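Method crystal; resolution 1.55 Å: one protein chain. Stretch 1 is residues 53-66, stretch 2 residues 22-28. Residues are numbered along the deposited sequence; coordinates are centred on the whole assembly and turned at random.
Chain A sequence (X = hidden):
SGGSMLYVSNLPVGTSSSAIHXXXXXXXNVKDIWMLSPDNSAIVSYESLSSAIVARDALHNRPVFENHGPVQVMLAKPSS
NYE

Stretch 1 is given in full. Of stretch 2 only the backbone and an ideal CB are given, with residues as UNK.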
# COMPACT_ATOMS: atom_id res chain seq x y z
N ILE A 53 -0.84 13.35 -6.84
CA ILE A 53 -0.47 13.32 -8.26
C ILE A 53 0.85 14.05 -8.48
O ILE A 53 1.74 13.56 -9.19
CB ILE A 53 -1.59 13.94 -9.13
CG1 ILE A 53 -2.84 13.06 -9.11
CG2 ILE A 53 -1.10 14.15 -10.58
CD1 ILE A 53 -4.05 13.79 -9.72
N VAL A 54 0.99 15.23 -7.90
CA VAL A 54 2.21 16.01 -8.10
C VAL A 54 3.41 15.27 -7.54
O VAL A 54 4.48 15.23 -8.17
CB VAL A 54 2.06 17.40 -7.47
CG1 VAL A 54 3.43 18.10 -7.34
CG2 VAL A 54 1.11 18.24 -8.33
N ALA A 55 3.27 14.66 -6.35
CA ALA A 55 4.36 13.89 -5.76
C ALA A 55 4.73 12.70 -6.64
O ALA A 55 5.92 12.43 -6.88
CB ALA A 55 3.96 13.41 -4.36
N ARG A 56 3.73 11.97 -7.12
CA ARG A 56 3.99 10.82 -7.99
C ARG A 56 4.74 11.25 -9.25
O ARG A 56 5.71 10.61 -9.65
CB ARG A 56 2.65 10.14 -8.33
CG ARG A 56 2.78 8.75 -8.98
CD ARG A 56 3.00 8.80 -10.49
NE ARG A 56 2.21 9.84 -11.13
CZ ARG A 56 0.93 9.72 -11.47
NH1 ARG A 56 0.29 8.58 -11.25
NH2 ARG A 56 0.30 10.73 -12.03
N ASP A 57 4.28 12.32 -9.89
CA ASP A 57 4.95 12.82 -11.09
C ASP A 57 6.37 13.26 -10.80
O ASP A 57 7.27 13.09 -11.63
CB ASP A 57 4.18 14.00 -11.67
CG ASP A 57 2.90 13.60 -12.36
OD1 ASP A 57 2.15 14.50 -12.76
OD2 ASP A 57 2.65 12.38 -12.48
N ALA A 58 6.58 13.88 -9.63
CA ALA A 58 7.91 14.39 -9.34
C ALA A 58 8.90 13.29 -8.98
O ALA A 58 10.11 13.44 -9.23
CB ALA A 58 7.84 15.41 -8.20
N LEU A 59 8.43 12.18 -8.41
CA LEU A 59 9.33 11.19 -7.84
C LEU A 59 9.36 9.86 -8.57
O LEU A 59 10.36 9.15 -8.44
CB LEU A 59 8.97 10.93 -6.37
CG LEU A 59 9.17 12.13 -5.43
CD1 LEU A 59 8.58 11.85 -4.04
CD2 LEU A 59 10.65 12.50 -5.33
N HIS A 60 8.32 9.50 -9.32
CA HIS A 60 8.30 8.18 -9.94
C HIS A 60 9.42 8.07 -10.97
O HIS A 60 9.59 8.95 -11.81
CB HIS A 60 6.97 7.89 -10.62
CG HIS A 60 6.97 6.60 -11.37
ND1 HIS A 60 7.21 5.38 -10.76
CD2 HIS A 60 6.77 6.33 -12.69
CE1 HIS A 60 7.14 4.42 -11.67
NE2 HIS A 60 6.88 4.97 -12.84
N ASN A 61 10.19 6.99 -10.87
CA ASN A 61 11.30 6.70 -11.78
C ASN A 61 12.40 7.76 -11.69
O ASN A 61 13.06 8.07 -12.69
CB ASN A 61 10.80 6.56 -13.22
CG ASN A 61 10.01 5.30 -13.44
OD1 ASN A 61 10.16 4.33 -12.70
ND2 ASN A 61 9.16 5.29 -14.46
N ARG A 62 12.62 8.29 -10.50
CA ARG A 62 13.65 9.29 -10.27
C ARG A 62 14.69 8.78 -9.28
O ARG A 62 14.33 8.35 -8.18
CB ARG A 62 13.02 10.59 -9.74
CG ARG A 62 13.95 11.78 -9.78
CD ARG A 62 13.24 13.08 -9.43
NE ARG A 62 14.07 13.93 -8.58
CZ ARG A 62 13.64 15.01 -7.94
NH1 ARG A 62 12.38 15.39 -8.06
NH2 ARG A 62 14.47 15.72 -7.18
N PRO A 63 15.97 8.80 -9.62
CA PRO A 63 16.99 8.47 -8.62
C PRO A 63 17.15 9.61 -7.62
O PRO A 63 18.06 10.43 -7.75
CB PRO A 63 18.27 8.27 -9.45
CG PRO A 63 17.81 8.26 -10.91
CD PRO A 63 16.55 9.07 -10.95
N VAL A 64 16.26 9.67 -6.62
CA VAL A 64 16.27 10.79 -5.69
C VAL A 64 17.22 10.59 -4.52
O VAL A 64 17.48 11.54 -3.77
CB VAL A 64 14.85 11.07 -5.15
CG1 VAL A 64 13.89 11.22 -6.30
CG2 VAL A 64 14.40 9.96 -4.24
N PHE A 65 17.76 9.38 -4.35
CA PHE A 65 18.73 9.07 -3.31
C PHE A 65 20.09 8.86 -3.94
O PHE A 65 20.19 8.42 -5.09
CB PHE A 65 18.33 7.82 -2.52
CG PHE A 65 17.04 7.96 -1.75
CD1 PHE A 65 15.84 7.53 -2.30
CD2 PHE A 65 17.03 8.50 -0.47
CE1 PHE A 65 14.65 7.66 -1.60
CE2 PHE A 65 15.84 8.62 0.24
CZ PHE A 65 14.66 8.19 -0.32
N GLU A 66 21.14 9.18 -3.19
CA GLU A 66 22.49 9.03 -3.73
C GLU A 66 22.85 7.56 -3.88
O GLU A 66 22.51 6.73 -3.03
CB GLU A 66 23.51 9.73 -2.84
CG GLU A 66 24.88 9.79 -3.51
CD GLU A 66 25.96 10.39 -2.64
OE1 GLU A 66 25.68 10.70 -1.46
OE2 GLU A 66 27.09 10.57 -3.14
N UNK A 22 10.36 13.37 5.18
CA UNK A 22 11.14 14.50 4.68
C UNK A 22 11.02 14.63 3.17
O UNK A 22 10.79 15.73 2.65
CB UNK A 22 12.61 14.35 5.08
N UNK A 23 11.13 13.52 2.45
CA UNK A 23 11.10 13.56 1.00
C UNK A 23 9.71 13.91 0.47
O UNK A 23 9.57 14.73 -0.44
CB UNK A 23 11.56 12.21 0.43
N UNK A 24 8.67 13.32 1.04
CA UNK A 24 7.35 13.53 0.46
C UNK A 24 6.68 14.82 0.94
O UNK A 24 5.74 15.29 0.30
CB UNK A 24 6.45 12.34 0.79
N UNK A 25 7.17 15.42 2.03
CA UNK A 25 6.60 16.69 2.46
C UNK A 25 6.91 17.85 1.51
O UNK A 25 6.32 18.92 1.67
CB UNK A 25 7.11 17.03 3.86
N UNK A 26 7.79 17.66 0.53
CA UNK A 26 8.00 18.70 -0.47
C UNK A 26 6.74 18.99 -1.28
O UNK A 26 6.63 20.07 -1.85
CB UNK A 26 9.14 18.30 -1.41
N UNK A 27 5.81 18.04 -1.37
CA UNK A 27 4.69 18.17 -2.30
C UNK A 27 3.34 18.38 -1.62
O UNK A 27 2.33 18.58 -2.30
CB UNK A 27 4.62 16.92 -3.18
N UNK A 28 3.29 18.36 -0.30
CA UNK A 28 2.04 18.56 0.39
C UNK A 28 2.12 18.08 1.82
O UNK A 28 3.20 17.80 2.34
CB UNK A 28 0.90 17.85 -0.35

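Position 22 lies in a helix, and its ideal CB has nothing of stretch 1 within 5.5 Å. Stretch 1 therefore sets no demand here, and any residue at ease in a helix would serve; the deposited one is Ala-22.

At position 23 the CA-to-CB bond points toward stretch 1. The ideal CB stands 5.1 Å from Phe-65 CZ and 5.4 Å from Leu-59 CD1, too far for a methyl to touch either, and the neighbourhood of Leu-59, Val-64 and Phe-65 is all hydrocarbon. A mid-sized apolar chain such as leucine, isoleucine or methionine would fill the gap. The residue is Leu-23, with chi1 t and chi2 p. Its CD1 meets Leu-59 CD2 at 4.0 Å, while its CD2 lies 4.1 Å from Val-64 CG2 and 4.1 Å from Phe-65 CZ, so the forked end reaches apolar groups on both branches.

Position 24 starts sideways, with its ideal CB 5.3 Å from Leu-59 CD1. Only a side chain long enough to bend back would gain much contact; leucine, methionine or an aromatic could do so. Phe-24, with chi1 m, brings its ring nearer than its CB direction suggests. Leu-59 CD1 sits over one face, 3.7 Å from the ring centroid in a CH-pi contact, and Ala-55 CB is 4.3 Å from Phe-24 CD1.

Positions 25 and 26 are the middle of a type I turn running from 24 to 27, and their ideal CBs find nothing of stretch 1 nearby. Small or polar residues fit easily; they are Ser-25 and Ala-26.

Position 27 closes the turn, its N bonded to the O of Phe-24 (3.2 Å), and points toward the helix of stretch 1. The ideal CB is already 3.8 Å from Ala-55 CB and 4.5 Å from Val-54 CG1. The small Ala-55 and Ala-58 leave room for a broad, flat side chain along the helix, with the Arg-62 guanidinium beyond; phenylalanine, tyrosine or a long aliphatic chain are plausible. Tyr-27 has the largest covered area of the stretch. Ala-55 CA lies over one ring face, 4.2 Å from the centroid, Ala-58 CB packs 3.4 Å from Tyr-27 CE1, and Leu-59 CD1 is 3.7 Å from Tyr-27 CE2. Its OH comes 3.8 Å from Arg-62 NH1, without a hydrogen bond; NH1 instead donates to Ala-58 O at 3.2 Å.

At position 28, phi/psi of 162/-169 would jam a CB against the preceding carbonyl O. The backbone alone calls for glycine, and Gly-28 is found.

Stretch 2 (22-28) ALFSAYG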
# COMPACT_ATOMS: atom_id res chain seq x y z
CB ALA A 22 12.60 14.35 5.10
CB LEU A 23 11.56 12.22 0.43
CG LEU A 23 11.43 11.99 -1.07
CD1 LEU A 23 12.53 12.73 -1.82
CD2 LEU A 23 11.48 10.50 -1.37
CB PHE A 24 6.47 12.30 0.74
CG PHE A 24 6.73 11.17 -0.22
CD1 PHE A 24 5.94 11.01 -1.35
CD2 PHE A 24 7.79 10.30 -0.01
CE1 PHE A 24 6.17 9.98 -2.23
CE2 PHE A 24 8.05 9.28 -0.91
CZ PHE A 24 7.23 9.12 -2.03
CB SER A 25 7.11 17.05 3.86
OG SER A 25 6.61 16.14 4.83
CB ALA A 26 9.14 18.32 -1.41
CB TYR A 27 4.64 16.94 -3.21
CG TYR A 27 5.99 16.71 -3.82
CD1 TYR A 27 6.44 17.51 -4.86
CD2 TYR A 27 6.84 15.73 -3.32
CE1 TYR A 27 7.70 17.32 -5.41
CE2 TYR A 27 8.09 15.54 -3.86
CZ TYR A 27 8.52 16.33 -4.90
OH TYR A 27 9.76 16.13 -5.44
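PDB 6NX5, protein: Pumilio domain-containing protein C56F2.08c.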